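Long-range contact in YfkN protein (Bacillus subtilis subsp. subtilis, PDB 3GVE), which belongs to the calcineurin-like phosphoesterase family of metal-binding proteins and carries a manganese and a magnesium ion side by side: residues D126-V134 and N141-N149. Residues are numbered along the deposited sequence; the frame is centred on the assembly and turned at random.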
loop_
_atom_site.group_PDB
_atom_site.type_symbol
_atom_site.label_atom_id
_atom_site.label_comp_id
_atom_site.label_asym_id
_atom_site.label_seq_id
_atom_site.Cartn_x
_atom_site.Cartn_y
_atom_site.Cartn_z
ATOM N N ASP A 126 9.649 26.541 2.451
ATOM C CA ASP A 126 9.441 27.959 2.673
ATOM C C ASP A 126 8.635 28.151 3.935
ATOM O O ASP A 126 8.600 29.209 4.468
ATOM C CB ASP A 126 8.667 28.577 1.507
ATOM C CG ASP A 126 9.463 28.679 0.257
ATOM O OD1 ASP A 126 10.658 28.626 0.284
ATOM O OD2 ASP A 126 8.780 28.814 -0.773
ATOM N N PHE A 127 7.964 27.094 4.363
ATOM C CA PHE A 127 7.054 27.128 5.495
ATOM C C PHE A 127 7.641 26.311 6.639
ATOM O O PHE A 127 8.456 25.457 6.425
ATOM C CB PHE A 127 5.694 26.551 5.081
ATOM C CG PHE A 127 5.792 25.205 4.411
ATOM C CD1 PHE A 127 5.690 24.055 5.153
ATOM C CD2 PHE A 127 6.038 25.097 3.052
ATOM C CE1 PHE A 127 5.802 22.820 4.550
ATOM C CE2 PHE A 127 6.160 23.871 2.438
ATOM C CZ PHE A 127 6.031 22.724 3.168
ATOM N N PRO A 128 7.178 26.579 7.847
ATOM C CA PRO A 128 7.654 25.831 9.014
ATOM C C PRO A 128 7.140 24.390 9.027
ATOM O O PRO A 128 5.982 24.143 8.743
ATOM C CB PRO A 128 7.036 26.591 10.194
ATOM C CG PRO A 128 5.850 27.313 9.607
ATOM C CD PRO A 128 6.277 27.678 8.224
ATOM N N ILE A 129 8.024 23.472 9.375
ATOM C CA ILE A 129 7.685 22.071 9.611
ATOM C C ILE A 129 7.945 21.836 11.096
ATOM O O ILE A 129 9.056 21.960 11.563
ATOM C CB ILE A 129 8.500 21.154 8.684
ATOM C CG1 ILE A 129 8.048 21.399 7.240
ATOM C CG2 ILE A 129 8.289 19.707 9.051
ATOM C CD1 ILE A 129 8.892 20.684 6.173
ATOM N N VAL A 130 6.892 21.549 11.833
ATOM C CA VAL A 130 6.966 21.545 13.283
ATOM C C VAL A 130 6.800 20.140 13.843
ATOM O O VAL A 130 6.118 19.305 13.268
ATOM C CB VAL A 130 5.903 22.506 13.913
ATOM C CG1 VAL A 130 6.255 23.973 13.567
ATOM C CG2 VAL A 130 4.482 22.166 13.430
ATOM N N ASN A 131 7.419 19.909 14.986
ATOM C CA ASN A 131 7.209 18.703 15.766
ATOM C C ASN A 131 7.643 18.955 17.210
ATOM O O ASN A 131 8.744 19.443 17.412
ATOM C CB ASN A 131 7.976 17.516 15.193
ATOM C CG ASN A 131 7.977 16.345 16.151
ATOM O OD1 ASN A 131 8.822 16.269 17.026
ATOM N ND2 ASN A 131 6.992 15.474 16.038
ATOM N N ALA A 132 6.779 18.645 18.149
ATOM C CA ALA A 132 7.019 18.986 19.536
ATOM C C ALA A 132 7.510 17.822 20.373
ATOM O O ALA A 132 8.079 18.049 21.426
ATOM C CB ALA A 132 5.745 19.577 20.161
ATOM N N ASN A 133 7.271 16.590 19.937
ATOM C CA ASN A 133 7.524 15.437 20.812
ATOM C C ASN A 133 8.804 14.630 20.580
ATOM O O ASN A 133 9.228 13.903 21.456
ATOM C CB ASN A 133 6.264 14.546 20.974
ATOM C CG ASN A 133 5.852 13.787 19.695
ATOM O OD1 ASN A 133 5.994 14.272 18.583
ATOM N ND2 ASN A 133 5.297 12.596 19.885
ATOM N N VAL A 134 9.436 14.772 19.424
ATOM C CA VAL A 134 10.731 14.135 19.215
ATOM C C VAL A 134 11.830 14.984 19.846
ATOM O O VAL A 134 11.936 16.155 19.571
ATOM C CB VAL A 134 11.042 13.896 17.716
ATOM C CG1 VAL A 134 12.381 13.139 17.559
ATOM C CG2 VAL A 134 9.909 13.106 17.067
ATOM N N ASN A 141 14.196 19.790 22.207
ATOM C CA ASN A 141 13.402 19.553 21.013
ATOM C C ASN A 141 14.325 19.310 19.832
ATOM O O ASN A 141 15.231 20.085 19.598
ATOM C CB ASN A 141 12.483 20.730 20.723
ATOM C CG ASN A 141 11.312 20.790 21.663
ATOM O OD1 ASN A 141 11.267 21.617 22.553
ATOM N ND2 ASN A 141 10.355 19.911 21.453
ATOM N N ARG A 142 14.073 18.229 19.104
ATOM C CA ARG A 142 14.879 17.867 17.958
ATOM C C ARG A 142 14.496 18.681 16.711
ATOM O O ARG A 142 15.267 18.783 15.793
ATOM C CB ARG A 142 14.731 16.363 17.689
ATOM C CG ARG A 142 15.566 15.830 16.517
ATOM C CD ARG A 142 17.047 16.206 16.651
ATOM N NE ARG A 142 17.861 15.624 15.595
ATOM C CZ ARG A 142 17.884 16.069 14.351
ATOM N NH1 ARG A 142 17.127 17.086 13.999
ATOM N NH2 ARG A 142 18.665 15.495 13.459
ATOM N N TYR A 143 13.285 19.224 16.712
ATOM C CA TYR A 143 12.734 20.014 15.605
ATOM C C TYR A 143 12.105 21.271 16.180
ATOM O O TYR A 143 11.838 21.352 17.353
ATOM C CB TYR A 143 11.665 19.190 14.829
ATOM C CG TYR A 143 12.254 17.904 14.324
ATOM C CD1 TYR A 143 13.055 17.888 13.202
ATOM C CD2 TYR A 143 12.084 16.715 15.025
ATOM C CE1 TYR A 143 13.648 16.724 12.780
ATOM C CE2 TYR A 143 12.664 15.563 14.616
ATOM C CZ TYR A 143 13.449 15.568 13.500
ATOM O OH TYR A 143 14.072 14.423 13.101
ATOM N N THR A 144 11.841 22.234 15.318
ATOM C CA THR A 144 11.047 23.399 15.687
ATOM C C THR A 144 9.747 22.919 16.352
ATOM O O THR A 144 8.945 22.256 15.711
ATOM C CB THR A 144 10.663 24.182 14.415
ATOM O OG1 THR A 144 11.831 24.395 13.602
ATOM C CG2 THR A 144 10.027 25.502 14.747
ATOM N N PRO A 145 9.538 23.227 17.630
ATOM C CA PRO A 145 8.385 22.630 18.312
ATOM C C PRO A 145 7.039 23.207 17.921
ATOM O O PRO A 145 6.020 22.435 17.925
ATOM C CB PRO A 145 8.685 22.807 19.797
ATOM C CG PRO A 145 9.474 24.073 19.823
ATOM C CD PRO A 145 10.393 24.002 18.560
ATOM N N TYR A 146 7.010 24.466 17.552
ATOM C CA TYR A 146 5.790 25.136 17.160
ATOM C C TYR A 146 6.238 26.433 16.514
ATOM O O TYR A 146 7.397 26.789 16.642
ATOM C CB TYR A 146 4.890 25.403 18.378
ATOM C CG TYR A 146 5.452 26.433 19.337
ATOM C CD1 TYR A 146 5.273 27.782 19.111
ATOM C CD2 TYR A 146 6.169 26.053 20.461
ATOM C CE1 TYR A 146 5.791 28.740 19.977
ATOM C CE2 TYR A 146 6.691 27.010 21.331
ATOM C CZ TYR A 146 6.493 28.344 21.076
ATOM O OH TYR A 146 7.011 29.297 21.929
ATOM N N VAL A 147 5.277 27.066 15.847
ATOM C CA VAL A 147 5.519 28.434 15.277
ATOM C C VAL A 147 4.248 29.189 15.494
ATOM O O VAL A 147 3.150 28.607 15.530
ATOM C CB VAL A 147 5.946 28.370 13.799
ATOM C CG1 VAL A 147 7.252 27.647 13.622
ATOM C CG2 VAL A 147 4.851 27.854 12.961
ATOM N N ILE A 148 4.387 30.445 15.630
ATOM C CA ILE A 148 3.280 31.395 15.698
ATOM C C ILE A 148 3.473 32.497 14.661
ATOM O O ILE A 148 4.514 33.115 14.615
ATOM C CB ILE A 148 3.162 32.015 17.113
ATOM C CG1 ILE A 148 2.923 30.929 18.148
ATOM C CG2 ILE A 148 2.037 33.021 17.174
ATOM C CD1 ILE A 148 3.156 31.401 19.573
ATOM N N ASN A 149 2.461 32.706 13.827
ATOM C CA ASN A 149 2.476 33.724 12.781
ATOM C C ASN A 149 1.332 34.681 13.024
ATOM O O ASN A 149 0.206 34.266 13.210
ATOM C CB ASN A 149 2.276 33.105 11.398
ATOM C CG ASN A 149 3.316 32.102 11.047
ATOM O OD1 ASN A 149 4.470 32.279 11.358
ATOM N ND2 ASN A 149 2.904 31.030 10.391
HETATM O O HOH W 1 11.571 22.833 11.428
HETATM O O HOH W 2 10.914 18.533 18.846
#
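The ring of Tyr143 meets Val134 at its edge, where CB of Val134 lies in the ring plane and CG1 comes within 3.8 Å of Tyr143 CE2. One face of the ring carries CG of Arg142, toward the rim, and Tyr143 OH lies over one face of the Arg142 guanidinium, again toward the rim, while the amide of Asn131 stands perpendicular to the ring, its OD1 near CD2. With its CG anti to the backbone N (chi1 169°), Asn131 has OD1 set to accept from Val134 N, three residues on, at 2.9 Å, in the carbonyl plane on a lone pair. This is an Asx motif, spanning the turn just after strand 129-130, and Asn131 ND2 donates to Asn133 OD1. Leu115 and Leu118 of helix 115-123 also pack on Tyr143, and Arg142 reaches the same helix through a salt bridge to Asp119. In the calcineurin-like domain the two segments bring strand 129-130, which pairs with 104-105, against the chain leading into strand 146-154, at the border of the larger mixed sheet. Two direct backbone hydrogen bonds link them: Asn131 N to Thr144 O (2.9 Å) and Arg142 N to Val134 O (3.0 Å). A water bridges Ile129 O and Thr144 OG1. Farther along, Val147, modelled in two conformers, packs in one of them against Val130 CG1 and Pro128 CG. Pro145 O, buried beside Ala132 CB, has no polar partner.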